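Local structure of putative glucose-6-phosphate 1-epimerase (Salmonella typhimurium, 2HTA) at residues 18-23 against 41-46; 51-56 against 156-161. The protein probably interconverts the alpha and beta anomers of glucose 6-phosphate, acting as a hexose-6-phosphate 1-epimerase (mutarotase). All coordinates share one frame; numbering follows the deposited sequence.

How the contacts relate
Both contacts involve the five-stranded antiparallel sheet near the N-terminus, in which strands 41-48 and 51-56 are neighbours. Along the chain they come in series: contact 1 (18-23 against 41-46) closes before contact 2 (51-56 against 156-161) opens, and their centres lie about 12 Å apart. Probable backbone hydrogen bonds join them, Val46 N to Ala53 O and Phe55 N to Ile44 O, both 2.8 Å. Alternation along strand 51-56 divides the layers: Lys52 and Ser54 touch helix 14-22, whereas Val51, Ala53 and Phe55 meet segment 156-161, which begins on strand 151-158 of the nine-stranded sheet. Contact 1 thus lays the N-terminal helix over one face of the sheet, and contact 2 joins it to the larger sheet.

Contact 1 (18-23 against 41-46); sequences NKIFAL and LDLIVV
Ile20 holds CG1 anti to its carbonyl carbon (chi1 -72°), which puts CG2 anti to the backbone N and aims that methyl at strand 41-46. Phe21 also keeps CG beside its backbone N, and the ring reaches across to the strand from the next position on the helix. Val45 has CG1 anti to its own N (chi1 177°), which sets CG1 toward Phe21 and CG2 toward Ile20. CG2 of Val45 meets CG2 of Ile20 at 3.8 Å, while Val45 CG1 lies obliquely to the Phe21 ring, 3.5 Å from Phe21 CE1. The Phe21 ring presents its edge to the carbonyl Val46 O, which lies in the ring plane 3.4 Å from Phe21 CE1; the Val46 side chain itself points away. Farther back on the strand, Leu43 CD1 is shared by Ile20 CG2 (3.9 Å) and Leu23 CD1 (4.0 Å), both side chains crossing Leu43 at about a right angle. Apolar packing therefore carries this contact. Residues 18-22 of the helix run nearly square to 41-46, at 91°. Ile20 continues onto Ser54 and Leu63 and Phe21 onto Lys52 and Ser64, so helix 14-22 lies over strands 41-48, 51-56 and 61-67 of the five-stranded antiparallel sheet.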
loop_
_atom_site.group_PDB
_atom_site.type_symbol
_atom_site.label_atom_id
_atom_site.label_comp_id
_atom_site.label_asym_id
_atom_site.label_seq_id
_atom_site.Cartn_x
_atom_site.Cartn_y
_atom_site.Cartn_z
ATOM N N ASN A 18 0.413 -17.529 -3.104
ATOM C CA ASN A 18 1.071 -18.778 -3.552
ATOM C C ASN A 18 0.913 -18.999 -5.076
ATOM O O ASN A 18 1.808 -19.508 -5.736
ATOM C CB ASN A 18 0.561 -19.974 -2.735
ATOM C CG ASN A 18 1.084 -19.968 -1.335
ATOM O OD1 ASN A 18 2.088 -19.297 -1.055
ATOM N ND2 ASN A 18 0.401 -20.669 -0.415
ATOM N N LYS A 19 -0.205 -18.560 -5.630
ATOM C CA LYS A 19 -0.428 -18.585 -7.101
ATOM C C LYS A 19 0.678 -17.816 -7.872
ATOM O O LYS A 19 1.241 -18.310 -8.864
ATOM C CB LYS A 19 -1.791 -18.014 -7.434
ATOM C CG LYS A 19 -2.956 -18.969 -7.178
ATOM C CD LYS A 19 -4.219 -18.500 -7.984
ATOM N N ILE A 20 1.073 -16.676 -7.327
ATOM C CA ILE A 20 2.008 -15.819 -7.999
ATOM C C ILE A 20 3.372 -16.525 -7.982
ATOM O O ILE A 20 4.101 -16.541 -8.974
ATOM C CB ILE A 20 2.079 -14.427 -7.249
ATOM C CG1 ILE A 20 0.777 -13.667 -7.513
ATOM C CG2 ILE A 20 3.341 -13.633 -7.705
ATOM C CD1 ILE A 20 0.587 -12.401 -6.649
ATOM N N PHE A 21 3.731 -17.084 -6.835
ATOM C CA PHE A 21 5.069 -17.699 -6.722
ATOM C C PHE A 21 5.144 -19.064 -7.446
ATOM O O PHE A 21 6.236 -19.590 -7.661
ATOM C CB PHE A 21 5.438 -17.853 -5.260
ATOM C CG PHE A 21 5.925 -16.560 -4.648
ATOM C CD1 PHE A 21 7.273 -16.273 -4.626
ATOM C CD2 PHE A 21 5.016 -15.626 -4.171
ATOM C CE1 PHE A 21 7.746 -15.058 -4.122
ATOM C CE2 PHE A 21 5.481 -14.395 -3.647
ATOM C CZ PHE A 21 6.860 -14.136 -3.632
ATOM N N ALA A 22 3.980 -19.585 -7.850
ATOM C CA ALA A 22 3.933 -20.825 -8.659
ATOM C C ALA A 22 4.060 -20.542 -10.143
ATOM O O ALA A 22 4.297 -21.467 -10.944
ATOM C CB ALA A 22 2.624 -21.586 -8.348
ATOM N N LEU A 23 3.942 -19.269 -10.544
ATOM C CA LEU A 23 4.007 -18.896 -11.974
ATOM C C LEU A 23 5.361 -19.194 -12.650
ATOM O O LEU A 23 6.406 -19.136 -11.965
ATOM C CB LEU A 23 3.676 -17.408 -12.151
ATOM C CG LEU A 23 2.287 -16.914 -11.777
ATOM C CD1 LEU A 23 2.284 -15.423 -11.739
ATOM C CD2 LEU A 23 1.260 -17.392 -12.762
ATOM N N LEU A 41 -1.139 -8.919 -16.454
ATOM C CA LEU A 41 -0.128 -8.072 -15.796
ATOM C C LEU A 41 1.230 -8.711 -15.608
ATOM O O LEU A 41 1.316 -9.860 -15.142
ATOM C CB LEU A 41 -0.618 -7.651 -14.399
ATOM C CG LEU A 41 -1.965 -6.900 -14.348
ATOM C CD1 LEU A 41 -2.272 -6.375 -12.947
ATOM C CD2 LEU A 41 -1.968 -5.749 -15.358
ATOM N N ASP A 42 2.256 -7.957 -15.983
ATOM C CA ASP A 42 3.606 -8.380 -15.760
ATOM C C ASP A 42 3.938 -8.173 -14.276
ATOM O O ASP A 42 3.613 -7.121 -13.737
ATOM C CB ASP A 42 4.525 -7.556 -16.609
ATOM C CG ASP A 42 4.512 -8.037 -18.048
ATOM O OD1 ASP A 42 4.268 -9.252 -18.267
ATOM O OD2 ASP A 42 4.734 -7.212 -18.940
ATOM N N LEU A 43 4.504 -9.206 -13.642
ATOM C CA LEU A 43 4.868 -9.173 -12.201
ATOM C C LEU A 43 6.393 -9.318 -12.038
ATOM O O LEU A 43 7.029 -10.030 -12.810
ATOM C CB LEU A 43 4.212 -10.333 -11.410
ATOM C CG LEU A 43 2.701 -10.472 -11.640
ATOM C CD1 LEU A 43 2.089 -11.573 -10.756
ATOM C CD2 LEU A 43 1.998 -9.112 -11.333
ATOM N N ILE A 44 6.946 -8.636 -11.046
ATOM C CA ILE A 44 8.326 -8.815 -10.628
ATOM C C ILE A 44 8.304 -9.567 -9.301
ATOM O O ILE A 44 7.699 -9.128 -8.323
ATOM C CB ILE A 44 9.072 -7.461 -10.476
ATOM C CG1 ILE A 44 8.965 -6.602 -11.775
ATOM C CG2 ILE A 44 10.504 -7.719 -9.965
ATOM C CD1 ILE A 44 9.662 -7.225 -13.038
ATOM N N VAL A 45 8.953 -10.736 -9.287
ATOM C CA VAL A 45 8.857 -11.628 -8.166
ATOM C C VAL A 45 10.255 -11.799 -7.534
ATOM O O VAL A 45 11.208 -12.116 -8.231
ATOM C CB VAL A 45 8.271 -13.015 -8.562
ATOM C CG1 VAL A 45 8.269 -13.930 -7.355
ATOM C CG2 VAL A 45 6.821 -12.884 -9.167
ATOM N N VAL A 46 10.334 -11.548 -6.231
ATOM C CA VAL A 46 11.543 -11.682 -5.447
ATOM C C VAL A 46 11.423 -13.014 -4.693
ATOM O O VAL A 46 10.564 -13.203 -3.827
ATOM C CB VAL A 46 11.676 -10.524 -4.388
ATOM C CG1 VAL A 46 12.935 -10.738 -3.468
ATOM C CG2 VAL A 46 11.739 -9.141 -5.060
#

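Contact 2 (51-56 against 156-161); sequences VKASFA and FKVGKT
Gly159 O accepts one hydrogen bond, from the indole NE1 of Trp65 on strand 61-67, and Val51 CG2 packs beside it at 3.8 Å. Gly159 N donates in turn to Thr161 O, 2.9 Å away, tying the turn that follows strand 151-158. Val51 presses its CG1, set between its own N and carbonyl carbon (chi1 52°), to 3.6 Å from Val158 O. Next along the strand, the Ala53 methyl CB meets Val158 CG2 at 4.2 Å. At the far end two buried aromatic rings reach toward each other tip to tip in a T-shaped stack: Phe55 offers its edge and Phe156 its face, with centroids 4.8 Å apart and planes at 74°. Phe55 CE1 stands 3.4 Å above the centre of the Phe156 ring. The second methyl of Val158, CG1, lies obliquely to the Phe55 ring, near CZ. Phe55 also meets the ring of Phe134, and Phe55 and Phe156 both pack on Leu62. Segments 51-56 and 156-158, about 147° apart in direction, belong to different antiparallel sheets laid face to face, the beta-sandwich packing characteristic of the galactose mutarotase fold.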
loop_
_atom_site.group_PDB
_atom_site.type_symbol
_atom_site.label_atom_id
_atom_site.label_comp_id
_atom_site.label_asym_id
_atom_site.label_seq_id
_atom_site.Cartn_x
_atom_site.Cartn_y
_atom_site.Cartn_z
ATOM N N VAL A 51 13.670 -13.498 2.121
ATOM C CA VAL A 51 12.397 -12.778 1.884
ATOM C C VAL A 51 11.743 -13.197 0.557
ATOM O O VAL A 51 12.415 -13.391 -0.436
ATOM C CB VAL A 51 12.660 -11.219 1.825
ATOM C CG1 VAL A 51 13.810 -10.818 0.816
ATOM C CG2 VAL A 51 11.308 -10.438 1.569
ATOM N N LYS A 52 10.423 -13.276 0.568
ATOM C CA LYS A 52 9.647 -13.460 -0.650
ATOM C C LYS A 52 8.758 -12.231 -0.801
ATOM O O LYS A 52 8.137 -11.810 0.159
ATOM C CB LYS A 52 8.752 -14.695 -0.511
ATOM C CG LYS A 52 9.561 -15.991 -0.636
ATOM C CD LYS A 52 8.615 -17.185 -0.528
ATOM C CE LYS A 52 9.421 -18.502 -0.695
ATOM N NZ LYS A 52 8.709 -19.690 -0.129
ATOM N N ALA A 53 8.728 -11.658 -1.993
ATOM C CA ALA A 53 7.888 -10.467 -2.232
ATOM C C ALA A 53 7.529 -10.412 -3.704
ATOM O O ALA A 53 8.191 -11.026 -4.564
ATOM C CB ALA A 53 8.704 -9.190 -1.840
ATOM N N SER A 54 6.489 -9.663 -4.050
ATOM C CA SER A 54 6.163 -9.600 -5.485
ATOM C C SER A 54 5.507 -8.258 -5.743
ATOM O O SER A 54 4.934 -7.654 -4.827
ATOM C CB SER A 54 5.205 -10.744 -5.891
ATOM O OG SER A 54 4.013 -10.771 -5.093
ATOM N N PHE A 55 5.569 -7.833 -7.000
ATOM C CA PHE A 55 5.099 -6.529 -7.396
ATOM C C PHE A 55 4.364 -6.683 -8.719
ATOM O O PHE A 55 4.695 -7.558 -9.510
ATOM C CB PHE A 55 6.295 -5.654 -7.719
ATOM C CG PHE A 55 7.171 -5.319 -6.551
ATOM C CD1 PHE A 55 7.036 -4.095 -5.877
ATOM C CD2 PHE A 55 8.186 -6.199 -6.167
ATOM C CE1 PHE A 55 7.883 -3.802 -4.770
ATOM C CE2 PHE A 55 9.035 -5.907 -5.086
ATOM C CZ PHE A 55 8.891 -4.709 -4.406
ATOM N N ALA A 56 3.414 -5.794 -9.004
ATOM C CA ALA A 56 3.005 -5.612 -10.386
ATOM C C ALA A 56 3.742 -4.376 -10.906
ATOM O O ALA A 56 3.881 -3.352 -10.185
ATOM C CB ALA A 56 1.474 -5.389 -10.472
ATOM N N PHE A 156 11.777 0.633 -3.130
ATOM C CA PHE A 156 11.449 -0.381 -2.147
ATOM C C PHE A 156 12.701 -1.036 -1.613
ATOM O O PHE A 156 13.657 -1.195 -2.361
ATOM C CB PHE A 156 10.638 -1.485 -2.796
ATOM C CG PHE A 156 9.322 -1.009 -3.314
ATOM C CD1 PHE A 156 9.241 -0.422 -4.574
ATOM C CD2 PHE A 156 8.187 -1.078 -2.499
ATOM C CE1 PHE A 156 7.967 0.053 -5.064
ATOM C CE2 PHE A 156 6.924 -0.643 -3.007
ATOM C CZ PHE A 156 6.850 -0.072 -4.260
ATOM N N LYS A 157 12.685 -1.419 -0.343
ATOM C CA LYS A 157 13.742 -2.294 0.240
ATOM C C LYS A 157 13.018 -3.472 0.854
ATOM O O LYS A 157 12.216 -3.270 1.746
ATOM C CB LYS A 157 14.508 -1.512 1.304
ATOM C CG LYS A 157 15.230 -0.346 0.746
ATOM C CD LYS A 157 16.312 0.106 1.773
ATOM C CE LYS A 157 17.163 1.228 1.227
ATOM N NZ LYS A 157 18.094 1.680 2.302
ATOM N N VAL A 158 13.191 -4.691 0.329
ATOM C CA VAL A 158 12.469 -5.817 0.866
ATOM C C VAL A 158 13.452 -6.805 1.453
ATOM O O VAL A 158 14.376 -7.229 0.787
ATOM C CB VAL A 158 11.496 -6.504 -0.164
ATOM C CG1 VAL A 158 10.414 -5.480 -0.596
ATOM C CG2 VAL A 158 12.242 -6.984 -1.423
ATOM N N GLY A 159 13.280 -7.075 2.718
ATOM C CA GLY A 159 14.171 -7.951 3.443
ATOM C C GLY A 159 13.544 -8.334 4.735
ATOM O O GLY A 159 12.363 -8.666 4.807
ATOM N N LYS A 160 14.338 -8.306 5.802
ATOM C CA LYS A 160 13.783 -8.492 7.179
ATOM C C LYS A 160 12.724 -7.417 7.516
ATOM O O LYS A 160 11.766 -7.659 8.262
ATOM C CB LYS A 160 14.966 -8.390 8.173
ATOM C CG LYS A 160 14.571 -8.503 9.634
ATOM C CD LYS A 160 15.818 -8.560 10.593
ATOM C CE LYS A 160 16.660 -7.307 10.429
ATOM N NZ LYS A 160 17.691 -7.036 11.531
ATOM N N THR A 161 12.927 -6.213 7.004
ATOM C CA THR A 161 11.899 -5.216 7.102
ATOM C C THR A 161 11.523 -4.793 5.656
ATOM O O THR A 161 12.122 -5.238 4.653
ATOM C CB THR A 161 12.372 -3.969 7.842
ATOM O OG1 THR A 161 13.430 -3.347 7.129
ATOM C CG2 THR A 161 12.805 -4.252 9.330
#